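Local structure of Glyoxalase/bleomycin resistance protein/dioxygenase (Nocardioides sp., 4MYM) at residues I31-L36 and G70-L75; L36-L41 and G143-F148; T50-T55 and R121-Y126; P61-F66 and A74-Q79. The protein belongs to the vicinal oxygen chelate family of glyoxalases, bleomycin resistance proteins and dioxygenases, and probably acts as a metal-dependent enzyme or drug-binding protein. All blocks are in the same frame, centred on the assembly; numbering follows the deposited sequence.

Contact 1. Residues I31-L36 and G70-L75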
loop_
_atom_site.group_PDB
_atom_site.type_symbol
_atom_site.label_atom_id
_atom_site.label_comp_id
_atom_site.label_asym_id
_atom_site.label_seq_id
_atom_site.Cartn_x
_atom_site.Cartn_y
_atom_site.Cartn_z
ATOM N N ILE A 31 1.288 0.411 -9.439
ATOM C CA ILE A 31 0.606 -0.289 -8.374
ATOM C C ILE A 31 -0.884 -0.102 -8.544
ATOM O O ILE A 31 -1.360 1.029 -8.661
ATOM C CB ILE A 31 1.040 0.259 -7.004
ATOM C CG1 ILE A 31 2.512 -0.083 -6.758
ATOM C CG2 ILE A 31 0.154 -0.303 -5.905
ATOM C CD1 ILE A 31 3.162 0.749 -5.675
ATOM N N THR A 32 -1.629 -1.194 -8.554
ATOM C CA THR A 32 -3.072 -1.114 -8.762
ATOM C C THR A 32 -3.886 -1.527 -7.545
ATOM O O THR A 32 -5.034 -1.096 -7.381
ATOM C CB THR A 32 -3.506 -1.964 -9.966
ATOM O OG1 THR A 32 -2.937 -3.283 -9.855
ATOM C CG2 THR A 32 -3.058 -1.310 -11.255
ATOM N N ASP A 33 -3.294 -2.365 -6.694
ATOM C CA ASP A 33 -3.990 -2.912 -5.543
ATOM C C ASP A 33 -3.033 -2.936 -4.346
ATOM O O ASP A 33 -1.853 -3.297 -4.475
ATOM C CB ASP A 33 -4.466 -4.356 -5.805
ATOM C CG ASP A 33 -5.296 -4.523 -7.087
ATOM O OD1 ASP A 33 -4.763 -4.374 -8.218
ATOM O OD2 ASP A 33 -6.492 -4.884 -6.944
ATOM N N LEU A 34 -3.540 -2.549 -3.184
ATOM C CA LEU A 34 -2.796 -2.676 -1.928
ATOM C C LEU A 34 -3.501 -3.733 -1.114
ATOM O O LEU A 34 -4.671 -3.564 -0.762
ATOM C CB LEU A 34 -2.765 -1.347 -1.174
ATOM C CG LEU A 34 -2.282 -1.442 0.278
ATOM C CD1 LEU A 34 -0.832 -1.891 0.326
ATOM C CD2 LEU A 34 -2.465 -0.105 0.980
ATOM N N CYS A 35 -2.802 -4.836 -0.832
ATOM C CA CYS A 35 -3.409 -5.977 -0.183
ATOM C C CYS A 35 -2.771 -6.234 1.189
ATOM O O CYS A 35 -1.601 -6.637 1.310
ATOM C CB CYS A 35 -3.306 -7.210 -1.066
ATOM S SG CYS A 35 -4.203 -8.615 -0.406
ATOM N N LEU A 36 -3.558 -5.964 2.218
ATOM C CA LEU A 36 -3.118 -6.153 3.583
ATOM C C LEU A 36 -3.213 -7.628 3.955
ATOM O O LEU A 36 -4.137 -8.339 3.530
ATOM C CB LEU A 36 -3.969 -5.310 4.533
ATOM C CG LEU A 36 -4.075 -3.811 4.223
ATOM C CD1 LEU A 36 -4.885 -3.098 5.291
ATOM C CD2 LEU A 36 -2.720 -3.160 4.095
ATOM N N GLY A 70 -9.321 4.743 -7.678
ATOM C CA GLY A 70 -7.987 4.827 -7.091
ATOM C C GLY A 70 -7.472 3.434 -6.793
ATOM O O GLY A 70 -8.006 2.442 -7.287
ATOM N N VAL A 71 -6.440 3.351 -5.965
ATOM C CA VAL A 71 -5.881 2.054 -5.588
ATOM C C VAL A 71 -6.963 1.178 -4.934
ATOM O O VAL A 71 -7.807 1.661 -4.175
ATOM C CB VAL A 71 -4.637 2.219 -4.679
ATOM C CG1 VAL A 71 -5.040 2.701 -3.297
ATOM C CG2 VAL A 71 -3.866 0.909 -4.574
ATOM N N ILE A 72 -6.966 -0.104 -5.275
ATOM C CA ILE A 72 -7.932 -1.043 -4.743
ATOM C C ILE A 72 -7.375 -1.565 -3.418
ATOM O O ILE A 72 -6.251 -2.060 -3.372
ATOM C CB ILE A 72 -8.169 -2.225 -5.697
ATOM C CG1 ILE A 72 -8.744 -1.730 -7.038
ATOM C CG2 ILE A 72 -9.059 -3.286 -5.048
ATOM C CD1 ILE A 72 -10.051 -0.971 -6.928
ATOM N N LEU A 73 -8.147 -1.416 -2.344
ATOM C CA LEU A 73 -7.750 -1.967 -1.051
ATOM C C LEU A 73 -8.278 -3.380 -0.951
ATOM O O LEU A 73 -9.463 -3.629 -1.219
ATOM C CB LEU A 73 -8.290 -1.115 0.091
ATOM C CG LEU A 73 -7.962 -1.561 1.519
ATOM C CD1 LEU A 73 -6.470 -1.509 1.814
ATOM C CD2 LEU A 73 -8.719 -0.655 2.474
ATOM N N ALA A 74 -7.400 -4.298 -0.557
ATOM C CA ALA A 74 -7.723 -5.715 -0.471
ATOM C C ALA A 74 -7.215 -6.335 0.835
ATOM O O ALA A 74 -6.336 -5.784 1.511
ATOM C CB ALA A 74 -7.138 -6.451 -1.673
ATOM N N LEU A 75 -7.807 -7.468 1.198
ATOM C CA LEU A 75 -7.410 -8.215 2.385
ATOM C C LEU A 75 -7.281 -9.682 2.027
ATOM O O LEU A 75 -8.163 -10.241 1.393
ATOM C CB LEU A 75 -8.463 -8.070 3.481
ATOM C CG LEU A 75 -9.010 -6.663 3.753
ATOM C CD1 LEU A 75 -10.290 -6.751 4.587
ATOM C CD2 LEU A 75 -7.964 -5.810 4.443
HETATM O O HOH W 1 -6.309 0.400 -9.063
#
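The methyl of Leu73 fits into the notch between Leu34 and Leu36 on one face of a parallel strand pair, 33-36 beside 72-75, the first and last strands of a βαβββ module of the glyoxalase fold. Leu73 CD1 is the bump: it lies 4.3 Å from Leu34 CD2 and 4.1 Å from Leu36 CG. Farther along, Leu75 CD2 comes at a slant onto Leu36 CB (4.0 Å), continuing the row of leucines beneath helix 41-51, whose Tyr48 touches Leu36 and Leu75. At the N-terminal end of the pair, Val71 pushes CG2 into the hollow over the backbone of 32-34, 3.7 Å from Leu34 N; a chi1 of 71° puts this methyl opposite its own amide nitrogen and turns it toward the neighbouring strand.

On the other face Cys35 SG rests on Ala74 CB at 3.9 Å, and Asp33 runs beside Ile72 with OD2 3.4 Å from Ile72 CB. Asp33 OD1 accepts a hydrogen bond from Thr32 OG1, which also takes one from Glu104 N of the second subunit. Strand 33-38 pairs in antiparallel fashion with that subunit, so a single sheet spans both.

Four backbone hydrogen bonds join the two segments. In the first, Thr32 O takes the N-H of Ile72 at 3.0 Å and, in addition, a proton from a water at 2.6 Å, which donates its other proton to Gly70 O.

Contact 2. Residues L36-L41 and G143-F148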
loop_
_atom_site.group_PDB
_atom_site.type_symbol
_atom_site.label_atom_id
_atom_site.label_comp_id
_atom_site.label_asym_id
_atom_site.label_seq_id
_atom_site.Cartn_x
_atom_site.Cartn_y
_atom_site.Cartn_z
ATOM N N LEU A 36 -3.558 -5.964 2.218
ATOM C CA LEU A 36 -3.118 -6.153 3.583
ATOM C C LEU A 36 -3.213 -7.628 3.955
ATOM O O LEU A 36 -4.137 -8.339 3.530
ATOM C CB LEU A 36 -3.969 -5.310 4.533
ATOM C CG LEU A 36 -4.075 -3.811 4.223
ATOM C CD1 LEU A 36 -4.885 -3.098 5.291
ATOM C CD2 LEU A 36 -2.720 -3.160 4.095
ATOM N N VAL A 37 -2.262 -8.067 4.766
ATOM C CA VAL A 37 -2.233 -9.432 5.260
ATOM C C VAL A 37 -3.041 -9.460 6.553
ATOM O O VAL A 37 -2.730 -8.742 7.510
ATOM C CB VAL A 37 -0.786 -9.900 5.472
ATOM C CG1 VAL A 37 -0.737 -11.264 6.151
ATOM C CG2 VAL A 37 -0.063 -9.936 4.132
ATOM N N THR A 38 -4.099 -10.262 6.563
ATOM C CA THR A 38 -4.965 -10.361 7.729
ATOM C C THR A 38 -4.846 -11.744 8.396
ATOM O O THR A 38 -4.335 -12.707 7.787
ATOM C CB THR A 38 -6.441 -10.039 7.371
ATOM O OG1 THR A 38 -7.220 -9.908 8.571
ATOM C CG2 THR A 38 -7.051 -11.111 6.487
ATOM N N HIS A 39 -5.275 -11.803 9.659
ATOM C CA HIS A 39 -5.402 -13.055 10.411
ATOM C C HIS A 39 -6.838 -13.291 10.879
ATOM O O HIS A 39 -7.126 -14.270 11.567
ATOM C CB HIS A 39 -4.450 -13.043 11.607
ATOM C CG HIS A 39 -3.037 -12.776 11.220
ATOM N ND1 HIS A 39 -2.236 -13.728 10.628
ATOM C CD2 HIS A 39 -2.292 -11.649 11.288
ATOM C CE1 HIS A 39 -1.051 -13.206 10.374
ATOM N NE2 HIS A 39 -1.064 -11.941 10.751
ATOM N N ASP A 40 -7.735 -12.393 10.491
ATOM C CA ASP A 40 -9.147 -12.501 10.829
ATOM C C ASP A 40 -9.872 -11.648 9.818
ATOM O O ASP A 40 -10.122 -10.460 10.046
ATOM C CB ASP A 40 -9.406 -12.029 12.263
ATOM C CG ASP A 40 -10.868 -12.217 12.702
ATOM O OD1 ASP A 40 -11.790 -12.357 11.854
ATOM O OD2 ASP A 40 -11.087 -12.200 13.925
ATOM N N LEU A 41 -10.178 -12.264 8.680
ATOM C CA LEU A 41 -10.734 -11.543 7.542
ATOM C C LEU A 41 -12.025 -10.812 7.918
ATOM O O LEU A 41 -12.181 -9.637 7.605
ATOM C CB LEU A 41 -10.972 -12.498 6.367
ATOM C CG LEU A 41 -11.673 -11.909 5.143
ATOM C CD1 LEU A 41 -10.786 -10.869 4.468
ATOM C CD2 LEU A 41 -12.053 -13.013 4.166
ATOM N N GLY A 143 -4.658 0.078 12.036
ATOM C CA GLY A 143 -5.714 -0.783 11.510
ATOM C C GLY A 143 -5.466 -2.210 11.990
ATOM O O GLY A 143 -4.470 -2.472 12.661
ATOM N N PRO A 144 -6.374 -3.133 11.654
ATOM C CA PRO A 144 -6.319 -4.510 12.150
ATOM C C PRO A 144 -5.335 -5.455 11.415
ATOM O O PRO A 144 -5.228 -6.626 11.791
ATOM C CB PRO A 144 -7.762 -5.000 11.979
ATOM C CG PRO A 144 -8.339 -4.164 10.875
ATOM C CD PRO A 144 -7.623 -2.841 10.918
ATOM N N CYS A 145 -4.634 -4.973 10.392
ATOM C CA CYS A 145 -3.720 -5.823 9.628
ATOM C C CYS A 145 -2.256 -5.412 9.777
ATOM O O CYS A 145 -1.454 -5.555 8.835
ATOM C CB CYS A 145 -4.132 -5.817 8.150
ATOM S SG CYS A 145 -5.742 -6.570 7.856
ATOM N N GLY A 146 -1.900 -4.914 10.963
ATOM C CA GLY A 146 -0.541 -4.474 11.231
ATOM C C GLY A 146 -0.191 -3.120 10.658
ATOM O O GLY A 146 0.860 -2.576 10.952
ATOM N N GLU A 147 -1.048 -2.572 9.806
ATOM C CA GLU A 147 -0.760 -1.287 9.209
ATOM C C GLU A 147 -1.172 -0.173 10.165
ATOM O O GLU A 147 -1.990 -0.381 11.080
ATOM C CB GLU A 147 -1.499 -1.121 7.874
ATOM C CG GLU A 147 -2.920 -0.576 7.957
ATOM C CD GLU A 147 -3.960 -1.581 8.430
ATOM O OE1 GLU A 147 -3.611 -2.664 8.954
ATOM O OE2 GLU A 147 -5.159 -1.276 8.263
ATOM N N PHE A 148 -0.618 1.005 9.921
ATOM C CA PHE A 148 -1.235 2.233 10.407
ATOM C C PHE A 148 -1.556 3.162 9.257
ATOM O O PHE A 148 -0.968 3.065 8.173
ATOM C CB PHE A 148 -0.400 2.942 11.484
ATOM C CG PHE A 148 0.925 3.495 11.033
ATOM C CD1 PHE A 148 1.987 2.659 10.680
ATOM C CD2 PHE A 148 1.156 4.863 11.061
ATOM C CE1 PHE A 148 3.221 3.187 10.322
ATOM C CE2 PHE A 148 2.377 5.393 10.693
ATOM C CZ PHE A 148 3.418 4.559 10.339
HETATM O O HOH W 2 -0.779 -5.803 5.946
HETATM O O HOH W 3 -5.779 -9.477 11.367
#
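Cys145 lodges against strand residues 36-38, its CB only 3.3 Å from Val37 O and 3.7 Å from Leu36 CB. With chi1 at -65° the sulfur swings opposite the carbonyl carbon of its own residue and reaches along the strand to Thr38, where SG meets CB at 3.6 Å. Leu36 contributes a second patch: its CD1 touches the carboxylate of Glu147, 3.5 Å from OE2, and the two side chains cross at about a right angle.

Glu147 is bent at chi2 (-76°), a shape consistent with its polar bonds. OE1 uses its syn lone pair to accept the Cys145 N-H at 2.9 Å, while OE2 is engaged by Tyr48 OH and Trp149 NE1, so both oxygens of this buried group have partners. No hydrogen bond joins the two segments directly, but waters bridge them, one from Val37 N to Cys145 O and another from His39 N to Pro144 O.

Residues 143-146 form the turn of the hairpin between strands 136-142 and 147-154, closed by Gly143 N bonding to Glu147 O. The turn packs against strand 33-38 and helix 41-51, with Pro144 on Phe47 and Tyr48, Cys145 on Ser44, and Leu75 of strand 72-77 beside the cysteine.

Contact 3. Residues T50-T55 and R121-Y126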
loop_
_atom_site.group_PDB
_atom_site.type_symbol
_atom_site.label_atom_id
_atom_site.label_comp_id
_atom_site.label_asym_id
_atom_site.label_seq_id
_atom_site.Cartn_x
_atom_site.Cartn_y
_atom_site.Cartn_z
ATOM N N THR A 50 -17.236 -0.386 8.039
ATOM C CA THR A 50 -18.024 0.435 8.979
ATOM C C THR A 50 -17.275 1.669 9.492
ATOM O O THR A 50 -17.888 2.718 9.689
ATOM C CB THR A 50 -18.527 -0.381 10.178
ATOM O OG1 THR A 50 -17.425 -0.696 11.025
ATOM C CG2 THR A 50 -19.216 -1.662 9.708
ATOM N N LYS A 51 -15.962 1.562 9.694
ATOM C CA LYS A 51 -15.187 2.686 10.238
ATOM C C LYS A 51 -14.677 3.623 9.165
ATOM O O LYS A 51 -14.706 4.842 9.348
ATOM C CB LYS A 51 -13.997 2.210 11.064
ATOM C CG LYS A 51 -14.317 1.175 12.123
ATOM C CD LYS A 51 -15.175 1.738 13.223
ATOM C CE LYS A 51 -15.313 0.757 14.382
ATOM N NZ LYS A 51 -13.994 0.378 14.944
ATOM N N LEU A 52 -14.181 3.071 8.053
ATOM C CA LEU A 52 -13.590 3.907 7.006
ATOM C C LEU A 52 -14.421 4.063 5.727
ATOM O O LEU A 52 -14.011 4.801 4.841
ATOM C CB LEU A 52 -12.188 3.396 6.645
ATOM C CG LEU A 52 -11.186 3.318 7.789
ATOM C CD1 LEU A 52 -9.828 2.897 7.260
ATOM C CD2 LEU A 52 -11.108 4.669 8.505
ATOM N N GLY A 53 -15.555 3.371 5.629
ATOM C CA GLY A 53 -16.509 3.577 4.535
ATOM C C GLY A 53 -16.197 2.899 3.218
ATOM O O GLY A 53 -16.710 3.312 2.169
ATOM N N TYR A 54 -15.364 1.858 3.254
ATOM C CA TYR A 54 -15.079 1.090 2.050
ATOM C C TYR A 54 -16.274 0.209 1.727
ATOM O O TYR A 54 -17.055 -0.157 2.620
ATOM C CB TYR A 54 -13.782 0.264 2.214
ATOM C CG TYR A 54 -12.518 1.085 2.037
ATOM C CD1 TYR A 54 -11.902 1.698 3.125
ATOM C CD2 TYR A 54 -11.935 1.252 0.781
ATOM C CE1 TYR A 54 -10.758 2.458 2.967
ATOM C CE2 TYR A 54 -10.792 2.002 0.626
ATOM C CZ TYR A 54 -10.206 2.605 1.724
ATOM O OH TYR A 54 -9.066 3.362 1.571
ATOM N N THR A 55 -16.443 -0.113 0.446
ATOM C CA THR A 55 -17.538 -0.984 0.016
ATOM C C THR A 55 -16.975 -2.252 -0.621
ATOM O O THR A 55 -16.124 -2.168 -1.502
ATOM C CB THR A 55 -18.442 -0.266 -1.006
ATOM O OG1 THR A 55 -18.978 0.915 -0.405
ATOM C CG2 THR A 55 -19.598 -1.173 -1.456
ATOM N N ARG A 121 -16.471 7.268 15.358
ATOM C CA ARG A 121 -16.772 5.923 14.870
ATOM C C ARG A 121 -15.939 4.839 15.541
ATOM O O ARG A 121 -16.043 3.677 15.169
ATOM C CB ARG A 121 -16.583 5.837 13.351
ATOM C CG ARG A 121 -17.516 6.735 12.561
ATOM C CD ARG A 121 -17.480 6.419 11.067
ATOM N NE ARG A 121 -17.743 7.625 10.274
ATOM C CZ ARG A 121 -16.874 8.237 9.464
ATOM N NH1 ARG A 121 -15.643 7.758 9.267
ATOM N NH2 ARG A 121 -17.252 9.338 8.812
ATOM N N GLY A 122 -15.108 5.202 16.511
ATOM C CA GLY A 122 -14.321 4.214 17.239
ATOM C C GLY A 122 -12.892 4.032 16.758
ATOM O O GLY A 122 -12.221 3.105 17.204
ATOM N N ILE A 123 -12.418 4.901 15.858
ATOM C CA ILE A 123 -11.011 4.896 15.471
ATOM C C ILE A 123 -10.204 5.440 16.644
ATOM O O ILE A 123 -10.585 6.442 17.253
ATOM C CB ILE A 123 -10.745 5.745 14.212
ATOM C CG1 ILE A 123 -11.413 5.121 12.983
ATOM C CG2 ILE A 123 -9.253 5.910 13.954
ATOM C CD1 ILE A 123 -10.853 3.774 12.554
ATOM N N GLU A 124 -9.105 4.761 16.958
ATOM C CA GLU A 124 -8.229 5.132 18.071
ATOM C C GLU A 124 -6.954 5.702 17.518
ATOM O O GLU A 124 -6.243 5.032 16.777
ATOM C CB GLU A 124 -7.907 3.905 18.925
ATOM C CG GLU A 124 -9.139 3.241 19.497
ATOM C CD GLU A 124 -8.819 2.086 20.431
ATOM O OE1 GLU A 124 -7.625 1.832 20.688
ATOM O OE2 GLU A 124 -9.772 1.450 20.934
ATOM N N PHE A 125 -6.647 6.937 17.886
ATOM C CA PHE A 125 -5.510 7.624 17.330
ATOM C C PHE A 125 -4.326 7.585 18.275
ATOM O O PHE A 125 -4.500 7.582 19.498
ATOM C CB PHE A 125 -5.888 9.072 17.047
ATOM C CG PHE A 125 -6.817 9.225 15.893
ATOM C CD1 PHE A 125 -8.191 9.184 16.073
ATOM C CD2 PHE A 125 -6.309 9.394 14.609
ATOM C CE1 PHE A 125 -9.047 9.307 14.989
ATOM C CE2 PHE A 125 -7.160 9.534 13.530
ATOM C CZ PHE A 125 -8.524 9.492 13.719
ATOM N N TYR A 126 -3.122 7.581 17.717
ATOM C CA TYR A 126 -1.924 7.639 18.553
ATOM C C TYR A 126 -1.750 8.973 19.275
ATOM O O TYR A 126 -1.124 9.023 20.328
ATOM C CB TYR A 126 -0.690 7.347 17.727
ATOM C CG TYR A 126 -0.637 5.916 17.252
ATOM C CD1 TYR A 126 -0.231 4.894 18.114
ATOM C CD2 TYR A 126 -0.997 5.578 15.957
ATOM C CE1 TYR A 126 -0.171 3.579 17.693
ATOM C CE2 TYR A 126 -0.931 4.264 15.518
ATOM C CZ TYR A 126 -0.505 3.269 16.394
ATOM O OH TYR A 126 -0.436 1.958 15.987
#
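Ile123 CD1 supplies the close packing here, reaching Lys51 CB at 3.8 Å and Leu52 CD2 at 4.2 Å. The isoleucine and leucine side chains cross at roughly a right angle and meet through their terminal methyls. Behind them the packing is dense: Leu52 and Ile123 both rest on Phe47 and Leu118, and Ile123 CG2 sits 3.5 Å above the plane of the Phe125 ring, offset toward its rim.

The contact joins the C-terminal ends of helices 41-51 and 108-120, two helices of the glyoxalase fold. Gly122, with positive phi, ends the second helix in a Schellman motif, after which Ile123 is buried.

On the more exposed side the contact is made by the long chains of Lys51 and Arg121, with one hydrogen bond. Arg121 NH1 donates to Lys51 O at 3.1 Å, meeting the carbonyl almost head-on (C=O...N angle 161°), although the oxygen lies 24° out of the guanidinium plane. A bend at chi3 (-149°) brings the group there, and its charge is probably favoured by the nearby helix end. The lysine chain runs past Arg121 toward Gly122, though its exact path is doubtful. On this side Arg121 also packs on Val26 of the second subunit.

Contact 4. Residues P61-F66 and A74-Q79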
loop_
_atom_site.group_PDB
_atom_site.type_symbol
_atom_site.label_atom_id
_atom_site.label_comp_id
_atom_site.label_asym_id
_atom_site.label_seq_id
_atom_site.Cartn_x
_atom_site.Cartn_y
_atom_site.Cartn_z
ATOM N N PRO A 61 -12.015 -17.300 -1.475
ATOM C CA PRO A 61 -11.607 -17.893 -0.208
ATOM C C PRO A 61 -10.480 -17.095 0.449
ATOM O O PRO A 61 -9.457 -16.787 -0.198
ATOM C CB PRO A 61 -11.159 -19.304 -0.611
ATOM C CG PRO A 61 -12.012 -19.614 -1.795
ATOM C CD PRO A 61 -12.151 -18.316 -2.537
ATOM N N GLY A 62 -10.707 -16.745 1.715
ATOM C CA GLY A 62 -9.802 -15.933 2.526
ATOM C C GLY A 62 -9.444 -14.582 1.936
ATOM O O GLY A 62 -8.413 -14.012 2.268
ATOM N N PHE A 63 -10.316 -14.046 1.091
ATOM C CA PHE A 63 -10.024 -12.811 0.391
ATOM C C PHE A 63 -11.261 -11.939 0.247
ATOM O O PHE A 63 -12.360 -12.424 -0.023
ATOM C CB PHE A 63 -9.443 -13.107 -1.001
ATOM C CG PHE A 63 -9.117 -11.875 -1.796
ATOM C CD1 PHE A 63 -7.887 -11.247 -1.654
ATOM C CD2 PHE A 63 -10.043 -11.337 -2.674
ATOM C CE1 PHE A 63 -7.587 -10.101 -2.383
ATOM C CE2 PHE A 63 -9.753 -10.198 -3.405
ATOM C CZ PHE A 63 -8.526 -9.574 -3.258
ATOM N N ALA A 64 -11.057 -10.642 0.424
ATOM C CA ALA A 64 -12.053 -9.642 0.076
ATOM C C ALA A 64 -11.327 -8.395 -0.400
ATOM O O ALA A 64 -10.222 -8.104 0.056
ATOM C CB ALA A 64 -12.938 -9.329 1.271
ATOM N N ASP A 65 -11.923 -7.686 -1.356
ATOM C CA ASP A 65 -11.447 -6.365 -1.714
ATOM C C ASP A 65 -12.590 -5.391 -1.909
ATOM O O ASP A 65 -13.770 -5.774 -1.933
ATOM C CB ASP A 65 -10.510 -6.403 -2.917
ATOM C CG ASP A 65 -11.194 -6.801 -4.203
ATOM O OD1 ASP A 65 -12.427 -7.010 -4.244
ATOM O OD2 ASP A 65 -10.457 -6.893 -5.198
ATOM N N PHE A 66 -12.226 -4.129 -2.025
ATOM C CA PHE A 66 -13.188 -3.043 -1.991
ATOM C C PHE A 66 -13.194 -2.271 -3.295
ATOM O O PHE A 66 -12.265 -2.383 -4.107
ATOM C CB PHE A 66 -12.869 -2.113 -0.828
ATOM C CG PHE A 66 -12.811 -2.812 0.493
ATOM C CD1 PHE A 66 -13.956 -3.320 1.067
ATOM C CD2 PHE A 66 -11.608 -2.967 1.159
ATOM C CE1 PHE A 66 -13.920 -3.969 2.288
ATOM C CE2 PHE A 66 -11.553 -3.621 2.376
ATOM C CZ PHE A 66 -12.713 -4.131 2.944
ATOM N N ALA A 74 -7.400 -4.298 -0.557
ATOM C CA ALA A 74 -7.723 -5.715 -0.471
ATOM C C ALA A 74 -7.215 -6.335 0.835
ATOM O O ALA A 74 -6.336 -5.784 1.511
ATOM C CB ALA A 74 -7.138 -6.451 -1.673
ATOM N N LEU A 75 -7.807 -7.468 1.198
ATOM C CA LEU A 75 -7.410 -8.215 2.385
ATOM C C LEU A 75 -7.281 -9.682 2.027
ATOM O O LEU A 75 -8.163 -10.241 1.393
ATOM C CB LEU A 75 -8.463 -8.070 3.481
ATOM C CG LEU A 75 -9.010 -6.663 3.753
ATOM C CD1 LEU A 75 -10.290 -6.751 4.587
ATOM C CD2 LEU A 75 -7.964 -5.810 4.443
ATOM N N TRP A 76 -6.224 -10.316 2.499
ATOM C CA TRP A 76 -5.961 -11.709 2.161
ATOM C C TRP A 76 -5.398 -12.415 3.393
ATOM O O TRP A 76 -4.405 -11.973 3.972
ATOM C CB TRP A 76 -4.966 -11.771 1.002
ATOM C CG TRP A 76 -4.933 -13.067 0.229
ATOM C CD1 TRP A 76 -5.642 -14.214 0.468
ATOM C CD2 TRP A 76 -4.119 -13.332 -0.908
ATOM N NE1 TRP A 76 -5.313 -15.182 -0.471
ATOM C CE2 TRP A 76 -4.376 -14.660 -1.318
ATOM C CE3 TRP A 76 -3.201 -12.571 -1.629
ATOM C CZ2 TRP A 76 -3.747 -15.234 -2.419
ATOM C CZ3 TRP A 76 -2.570 -13.153 -2.723
ATOM C CH2 TRP A 76 -2.854 -14.472 -3.103
ATOM N N ASP A 77 -6.054 -13.498 3.791
ATOM C CA ASP A 77 -5.648 -14.262 4.959
ATOM C C ASP A 77 -4.239 -14.815 4.803
ATOM O O ASP A 77 -3.919 -15.401 3.759
ATOM C CB ASP A 77 -6.604 -15.435 5.173
ATOM C CG ASP A 77 -6.226 -16.256 6.386
ATOM O OD1 ASP A 77 -6.511 -15.796 7.512
ATOM O OD2 ASP A 77 -5.617 -17.327 6.204
ATOM N N ALA A 78 -3.418 -14.649 5.848
ATOM C CA ALA A 78 -2.014 -15.071 5.837
ATOM C C ALA A 78 -1.831 -16.575 5.586
ATOM O O ALA A 78 -0.930 -16.979 4.848
ATOM C CB ALA A 78 -1.333 -14.687 7.153
ATOM N N GLN A 79 -2.656 -17.393 6.229
ATOM C CA GLN A 79 -2.561 -18.852 6.063
ATOM C C GLN A 79 -2.835 -19.258 4.611
ATOM O O GLN A 79 -2.080 -20.050 4.032
ATOM C CB GLN A 79 -3.524 -19.572 7.012
ATOM C CG GLN A 79 -3.343 -21.085 7.061
ATOM C CD GLN A 79 -4.090 -21.744 8.223
ATOM O OE1 GLN A 79 -4.307 -21.137 9.279
ATOM N NE2 GLN A 79 -4.474 -23.001 8.035
#
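Phe63 directs the edge of its ring at the face of Trp76, a T-shaped stack across a β hairpin made by strands 63-66 and 72-77. The phenylalanine ring and the five-membered indole ring stand 5.6 Å apart at their centroids, with planes at 89°. Phe63 CD1 is the atom that comes over the indole, 3.9 Å from Trp76 CG. A chi1 of 180° lays the phenyl group back across the neighbouring strand, where CE1 also touches Ala74 CB at 3.7 Å. On the same face Asp65 CB presses on that methyl too, while its carboxylate turns off to Ser58 and to a salt bridge with Lys159 of the second subunit. Trp76 likewise meets Trp134 of the second subunit edge-to-face. A bound buffer molecule about 3 Å from the Phe63 side chain suggests that this face borders a pocket.

Leu75 projects from the other face toward helix 41-51. Its CD1 lies 3.9 Å from CZ of Phe66, the two side chains crossing at a slant, and Tyr48 of the helix touches both.

Between the faces, Ala64 and Leu75 form a hydrogen-bonded antiparallel pair. The ladder ends where Asp77, the N-cap of helix 78-85, donates its N-H to Gly62 O at 2.9 Å (N-H...O angle 169°); the same oxygen sits at the edge of the indole, 3.3 Å from Trp76 CD1.

Overall arrangement
Contacts 1 and 4 share strand 72-77, an inner strand of one four-stranded sheet: contact 1 joins it to strand 33-38, contact 4 to strand 63-66, their centres about 11 Å apart. Contact 2, its centre about 13 Å from that of contact 1, shares Leu36 with it and brings the turn before strand 147-154 of the other sheet against the end of strand 33-38. Contact 3, where helices 41-51 and 108-120 end, has its centre about 13 Å from that of contact 2 and about 19 Å from that of contact 4. In sequence, contact 4 is local, whereas contacts 2 and 3 link early and late parts of the chain. All four lie close to the dimer interface.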